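Local atomic coordinates of dTDP-4-dehydrorhamnose reductase (Sulfolobus tokodaii, PDB entry 2GGS), a protein that binds NADPH and probably uses it to reduce dTDP-4-dehydrorhamnose. Residues Tyr181-Ala186 with Tyr264-Asp269; Asp145-Arg150 with Leu194-Leu199. All coordinates share one frame; numbering follows the deposited sequence.

Contact 1 (Tyr181-Ala186 with Tyr264-Asp269); sequences YSPISA and YTLDLD
Two side chains are turned into each other by their first torsions: D267 carries CG anti to its backbone N (chi1 179°), which sends the carboxylate toward S185, while S185 holds OG between its own N and carbonyl carbon (chi1 61°). The motif they build on is a helix N-cap. S185 is the N-cap residue of helix 186-199, and its OG accepts from the backbone N of K188. The same hydroxyl donates to D267 OD2 over 2.7 Å, entering on the anti lone pair, the one facing away from OD1. OG is therefore engaged both as acceptor and as donor, which fixes its rotation. OD2 has a second partner in the salt bridge to R187 NE, and the carboxylate's place beside the first turn of the helix would probably favour its negative charge. An asparagine at D267 would probably cost R187 the charge it pairs with at this carboxylate and may turn an amide NH2 toward the S185 hydroxyl, disturbing the bond there.

Backbone to backbone, the two segments are bridged by two waters. Their nearest CA atoms, those of S185 and D267, are 6.0 Å apart, and one water spans this interval: it accepts from D267 N at 2.9 Å and weakly from S185 N, and donates to P183 O. A second water donates to P183 O at 2.7 Å and to Y264 O at 2.8 Å, so one carbonyl is gripped by both waters. Apolar contact is slight. L266, whose outer end swings nearer than its first bond suggests, brings CD1 to 4.4 Å from CG of P183; L266 also packs on L217 of helix 214-224. Behind P183, within the 181-186 segment, the proline's CD sits 3.6 Å above the ring plane of Y181, over the ring centre.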
loop_
_atom_site.group_PDB
_atom_site.type_symbol
_atom_site.label_atom_id
_atom_site.label_comp_id
_atom_site.label_asym_id
_atom_site.label_seq_id
_atom_site.Cartn_x
_atom_site.Cartn_y
_atom_site.Cartn_z
ATOM N N TYR A 181 12.163 -4.937 -5.598
ATOM C CA TYR A 181 11.200 -5.047 -4.524
ATOM C C TYR A 181 10.286 -6.264 -4.520
ATOM O O TYR A 181 10.651 -7.297 -5.086
ATOM C CB TYR A 181 10.365 -3.724 -4.726
ATOM C CG TYR A 181 9.469 -3.646 -5.999
ATOM C CD1 TYR A 181 9.858 -4.239 -7.225
ATOM C CD2 TYR A 181 8.266 -2.935 -5.976
ATOM C CE1 TYR A 181 9.051 -4.189 -8.360
ATOM C CE2 TYR A 181 7.453 -2.842 -7.120
ATOM C CZ TYR A 181 7.842 -3.474 -8.312
ATOM O OH TYR A 181 7.007 -3.415 -9.411
ATOM N N SER A 182 9.105 -6.163 -3.887
ATOM C CA SER A 182 8.250 -7.323 -3.748
ATOM C C SER A 182 6.770 -7.037 -4.149
ATOM O O SER A 182 5.876 -7.057 -3.306
ATOM C CB SER A 182 8.329 -7.881 -2.305
ATOM O OG SER A 182 8.243 -6.845 -1.386
ATOM N N PRO A 183 6.531 -6.830 -5.450
ATOM C CA PRO A 183 5.220 -6.336 -5.886
ATOM C C PRO A 183 4.107 -7.354 -5.607
ATOM O O PRO A 183 4.289 -8.561 -5.829
ATOM C CB PRO A 183 5.407 -6.136 -7.398
ATOM C CG PRO A 183 6.550 -7.103 -7.766
ATOM C CD PRO A 183 7.469 -6.996 -6.584
ATOM N N ILE A 184 2.968 -6.877 -5.111
ATOM C CA ILE A 184 1.794 -7.692 -4.887
ATOM C C ILE A 184 0.621 -7.021 -5.581
ATOM O O ILE A 184 0.517 -5.777 -5.563
ATOM C CB ILE A 184 1.548 -7.870 -3.340
ATOM C CG1 ILE A 184 0.401 -8.855 -3.015
ATOM C CG2 ILE A 184 1.388 -6.438 -2.623
ATOM C CD1 ILE A 184 0.329 -9.194 -1.526
ATOM N N SER A 185 -0.252 -7.798 -6.211
ATOM C CA SER A 185 -1.470 -7.208 -6.797
ATOM C C SER A 185 -2.378 -6.711 -5.704
ATOM O O SER A 185 -2.428 -7.271 -4.598
ATOM C CB SER A 185 -2.249 -8.175 -7.672
ATOM O OG SER A 185 -2.684 -9.287 -6.908
ATOM N N ALA A 186 -3.110 -5.630 -5.994
ATOM C CA ALA A 186 -4.092 -5.212 -5.009
ATOM C C ALA A 186 -5.036 -6.318 -4.579
ATOM O O ALA A 186 -5.376 -6.386 -3.401
ATOM C CB ALA A 186 -4.889 -3.980 -5.530
ATOM N N TYR A 264 1.589 -14.268 -2.639
ATOM C CA TYR A 264 2.921 -13.811 -2.986
ATOM C C TYR A 264 3.420 -14.117 -4.406
ATOM O O TYR A 264 4.171 -13.331 -4.976
ATOM C CB TYR A 264 3.943 -14.329 -1.974
ATOM C CG TYR A 264 3.722 -15.777 -1.640
ATOM C CD1 TYR A 264 4.304 -16.780 -2.413
ATOM C CD2 TYR A 264 2.942 -16.137 -0.543
ATOM C CE1 TYR A 264 4.099 -18.131 -2.088
ATOM C CE2 TYR A 264 2.715 -17.494 -0.223
ATOM C CZ TYR A 264 3.306 -18.467 -1.007
ATOM O OH TYR A 264 3.060 -19.793 -0.684
ATOM N N THR A 265 2.998 -15.252 -4.977
ATOM C CA THR A 265 3.355 -15.550 -6.356
ATOM C C THR A 265 2.908 -14.413 -7.265
ATOM O O THR A 265 1.761 -13.942 -7.139
ATOM C CB THR A 265 2.744 -16.857 -6.789
ATOM O OG1 THR A 265 3.294 -17.881 -5.955
ATOM C CG2 THR A 265 3.082 -17.165 -8.263
ATOM N N LEU A 266 3.810 -13.964 -8.122
ATOM C CA LEU A 266 3.514 -12.846 -9.018
ATOM C C LEU A 266 2.146 -13.029 -9.693
ATOM O O LEU A 266 1.863 -14.078 -10.288
ATOM C CB LEU A 266 4.570 -12.681 -10.091
ATOM C CG LEU A 266 4.369 -11.453 -11.007
ATOM C CD1 LEU A 266 4.588 -10.167 -10.160
ATOM C CD2 LEU A 266 5.294 -11.483 -12.215
ATOM N N ASP A 267 1.303 -12.014 -9.573
ATOM C CA ASP A 267 -0.035 -12.048 -10.078
ATOM C C ASP A 267 -0.305 -10.995 -11.167
ATOM O O ASP A 267 -1.029 -10.105 -10.963
ATOM C CB ASP A 267 -1.024 -11.928 -8.915
ATOM C CG ASP A 267 -2.458 -11.935 -9.342
ATOM O OD1 ASP A 267 -2.803 -12.653 -10.237
ATOM O OD2 ASP A 267 -3.219 -11.196 -8.772
ATOM N N LEU A 268 0.282 -11.146 -12.334
ATOM C CA LEU A 268 -0.014 -10.221 -13.395
ATOM C C LEU A 268 -1.457 -10.108 -13.874
ATOM O O LEU A 268 -1.835 -9.106 -14.406
ATOM C CB LEU A 268 0.933 -10.382 -14.563
ATOM C CG LEU A 268 2.401 -10.177 -14.248
ATOM C CD1 LEU A 268 3.234 -10.462 -15.454
ATOM C CD2 LEU A 268 2.621 -8.781 -13.762
ATOM N N ASP A 269 -2.246 -11.135 -13.685
ATOM C CA ASP A 269 -3.663 -11.032 -13.950
ATOM C C ASP A 269 -4.391 -9.994 -13.056
ATOM O O ASP A 269 -5.513 -9.688 -13.272
ATOM C CB ASP A 269 -4.345 -12.381 -13.793
ATOM C CG ASP A 269 -4.041 -13.368 -14.937
ATOM O OD1 ASP A 269 -3.511 -13.010 -15.956
ATOM O OD2 ASP A 269 -4.403 -14.506 -14.740
HETATM O O HOH W 1 1.843 -10.085 -7.417
HETATM O O HOH W 2 4.947 -11.113 -6.475
#

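Contact 2 (Asp145-Arg150 with Leu194-Leu199)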
loop_
_atom_site.group_PDB
_atom_site.type_symbol
_atom_site.label_atom_id
_atom_site.label_comp_id
_atom_site.label_asym_id
_atom_site.label_seq_id
_atom_site.Cartn_x
_atom_site.Cartn_y
_atom_site.Cartn_z
ATOM N N ASP A 145 -2.940 -3.153 20.644
ATOM C CA ASP A 145 -3.976 -3.888 19.923
ATOM C C ASP A 145 -4.239 -3.453 18.460
ATOM O O ASP A 145 -5.292 -3.748 17.910
ATOM C CB ASP A 145 -5.287 -3.874 20.725
ATOM C CG ASP A 145 -5.829 -2.459 20.979
ATOM O OD1 ASP A 145 -5.208 -1.434 20.563
ATOM O OD2 ASP A 145 -6.878 -2.385 21.655
ATOM N N SER A 146 -3.292 -2.779 17.823
ATOM C CA SER A 146 -3.437 -2.443 16.380
ATOM C C SER A 146 -2.527 -3.366 15.567
ATOM O O SER A 146 -1.627 -3.985 16.127
ATOM C CB SER A 146 -3.042 -1.001 16.082
ATOM O OG SER A 146 -1.646 -0.858 16.145
ATOM N N LEU A 147 -2.754 -3.404 14.261
ATOM C CA LEU A 147 -1.918 -4.188 13.332
ATOM C C LEU A 147 -1.404 -3.239 12.237
ATOM O O LEU A 147 -2.207 -2.525 11.630
ATOM C CB LEU A 147 -2.765 -5.270 12.654
ATOM C CG LEU A 147 -2.008 -6.185 11.699
ATOM C CD1 LEU A 147 -0.887 -6.939 12.459
ATOM C CD2 LEU A 147 -2.995 -7.123 11.008
ATOM N N ILE A 148 -0.089 -3.266 12.000
ATOM C CA ILE A 148 0.552 -2.534 10.891
ATOM C C ILE A 148 0.913 -3.618 9.877
ATOM O O ILE A 148 1.611 -4.594 10.204
ATOM C CB ILE A 148 1.827 -1.771 11.314
ATOM C CG1 ILE A 148 1.466 -0.550 12.183
ATOM C CG2 ILE A 148 2.651 -1.345 10.081
ATOM C CD1 ILE A 148 2.620 -0.062 13.040
ATOM N N ILE A 149 0.430 -3.438 8.650
ATOM C CA ILE A 149 0.767 -4.353 7.557
ATOM C C ILE A 149 1.686 -3.620 6.595
ATOM O O ILE A 149 1.249 -2.664 5.962
ATOM C CB ILE A 149 -0.496 -4.832 6.807
ATOM C CG1 ILE A 149 -1.508 -5.547 7.724
ATOM C CG2 ILE A 149 -0.078 -5.739 5.646
ATOM C CD1 ILE A 149 -2.749 -6.025 6.977
ATOM N N ARG A 150 2.955 -4.048 6.487
ATOM C CA ARG A 150 3.842 -3.402 5.506
ATOM C C ARG A 150 3.742 -4.189 4.201
ATOM O O ARG A 150 3.765 -5.413 4.195
ATOM C CB ARG A 150 5.287 -3.390 5.951
ATOM C CG ARG A 150 5.534 -2.679 7.282
ATOM C CD ARG A 150 7.011 -2.246 7.387
ATOM N NE ARG A 150 7.335 -1.575 8.647
ATOM C CZ ARG A 150 8.037 -2.141 9.635
ATOM N NH1 ARG A 150 8.481 -3.406 9.528
ATOM N NH2 ARG A 150 8.290 -1.449 10.737
ATOM N N LEU A 194 -8.191 -9.653 4.341
ATOM C CA LEU A 194 -9.418 -10.310 4.781
ATOM C C LEU A 194 -9.123 -11.478 5.740
ATOM O O LEU A 194 -9.772 -11.606 6.783
ATOM C CB LEU A 194 -10.211 -10.841 3.606
ATOM C CG LEU A 194 -11.742 -10.696 3.674
ATOM C CD1 LEU A 194 -12.450 -11.370 2.522
ATOM C CD2 LEU A 194 -12.317 -11.153 4.990
ATOM N N GLU A 195 -8.172 -12.326 5.382
ATOM C CA GLU A 195 -7.814 -13.461 6.274
ATOM C C GLU A 195 -7.295 -12.976 7.619
ATOM O O GLU A 195 -7.611 -13.530 8.692
ATOM C CB GLU A 195 -6.730 -14.324 5.637
ATOM C CG GLU A 195 -7.218 -15.558 4.955
ATOM C CD GLU A 195 -6.083 -16.486 4.622
ATOM O OE1 GLU A 195 -5.673 -17.269 5.516
ATOM O OE2 GLU A 195 -5.599 -16.413 3.473
ATOM N N LEU A 196 -6.461 -11.951 7.570
ATOM C CA LEU A 196 -5.858 -11.391 8.769
ATOM C C LEU A 196 -6.906 -10.844 9.728
ATOM O O LEU A 196 -6.788 -11.001 10.941
ATOM C CB LEU A 196 -4.847 -10.298 8.402
ATOM C CG LEU A 196 -3.494 -10.837 7.948
ATOM C CD1 LEU A 196 -2.579 -9.722 7.398
ATOM C CD2 LEU A 196 -2.823 -11.600 9.081
ATOM N N LEU A 197 -7.916 -10.179 9.160
ATOM C CA LEU A 197 -9.015 -9.581 9.923
ATOM C C LEU A 197 -9.696 -10.561 10.836
ATOM O O LEU A 197 -9.850 -10.283 12.034
ATOM C CB LEU A 197 -10.077 -9.016 8.976
ATOM C CG LEU A 197 -9.683 -7.733 8.259
ATOM C CD1 LEU A 197 -10.931 -6.998 7.809
ATOM C CD2 LEU A 197 -8.851 -6.856 9.170
ATOM N N GLU A 198 -10.143 -11.671 10.240
ATOM C CA GLU A 198 -10.819 -12.734 10.963
ATOM C C GLU A 198 -9.980 -13.115 12.163
ATOM O O GLU A 198 -10.526 -13.353 13.227
ATOM C CB GLU A 198 -11.119 -13.989 10.076
ATOM C CG GLU A 198 -10.568 -13.993 8.626
ATOM C CD GLU A 198 -10.000 -15.372 8.132
ATOM O OE1 GLU A 198 -10.572 -15.952 7.156
ATOM O OE2 GLU A 198 -8.964 -15.855 8.684
ATOM N N LEU A 199 -8.652 -13.140 11.982
ATOM C CA LEU A 199 -7.694 -13.572 13.009
ATOM C C LEU A 199 -7.415 -12.563 14.119
ATOM O O LEU A 199 -6.861 -12.936 15.154
ATOM C CB LEU A 199 -6.371 -14.003 12.364
ATOM C CG LEU A 199 -6.431 -15.202 11.415
ATOM C CD1 LEU A 199 -5.119 -15.389 10.706
ATOM C CD2 LEU A 199 -6.852 -16.493 12.132
#
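L196 has the largest surface buried here, and it meets I149 end on: the two CD1 methyls are 3.7 Å apart, the closest approach between 145-150 and 194-199. Each side chain is directed across the gap by its own torsion. In L196, CG lies anti to the carbonyl carbon (chi1 -80°), and in I149 the CG1 branch does the same (chi1 -58°) and then runs on extended to CD1, which brings the two terminal methyls together. L147, two residues earlier on the strand and hence on the same face, adds a looser contact, its CD2 standing 4.5 Å from CD1 of L196. One leucine methyl thus faces both strand residues.

This is the helix-on-sheet layering of a Rossmann fold. Strand 147-151 is an inner strand of the parallel sheet, next to the edge strand 203-206, and helix 186-199 packs against the face of the sheet that carries L147 and I149. I205 of that edge strand touches L147, I149 and L196 alike, which widens the apolar layer. The nearest CA atoms, of L147 and L196, remain 9.4 Å apart, so side chains alone span the distance.

All three contributors are buried aliphatic residues, which implies that helix and strand are held here by dispersion and the exclusion of water, without directional bonds to set a precise register.

Helix 186-199 belongs to both contacts: contact 1 lies at its N-terminal cap, contact 2 close to its C-terminal end. The centres are 19 Å apart and the nearest atoms about 7 Å, so the two do not touch. Contact 2 is wholly buried, between sheet and helix in the Rossmann core, and is purely aliphatic. Contact 1 is only partly buried and joins two loops, one leading into the helix and one late in the chain; there a carboxylate, a hydroxyl and two waters do most of the joining, with one slight apolar touch beside them. Directional bonds thus dominate at the loop junction, nonpolar contact in the interior.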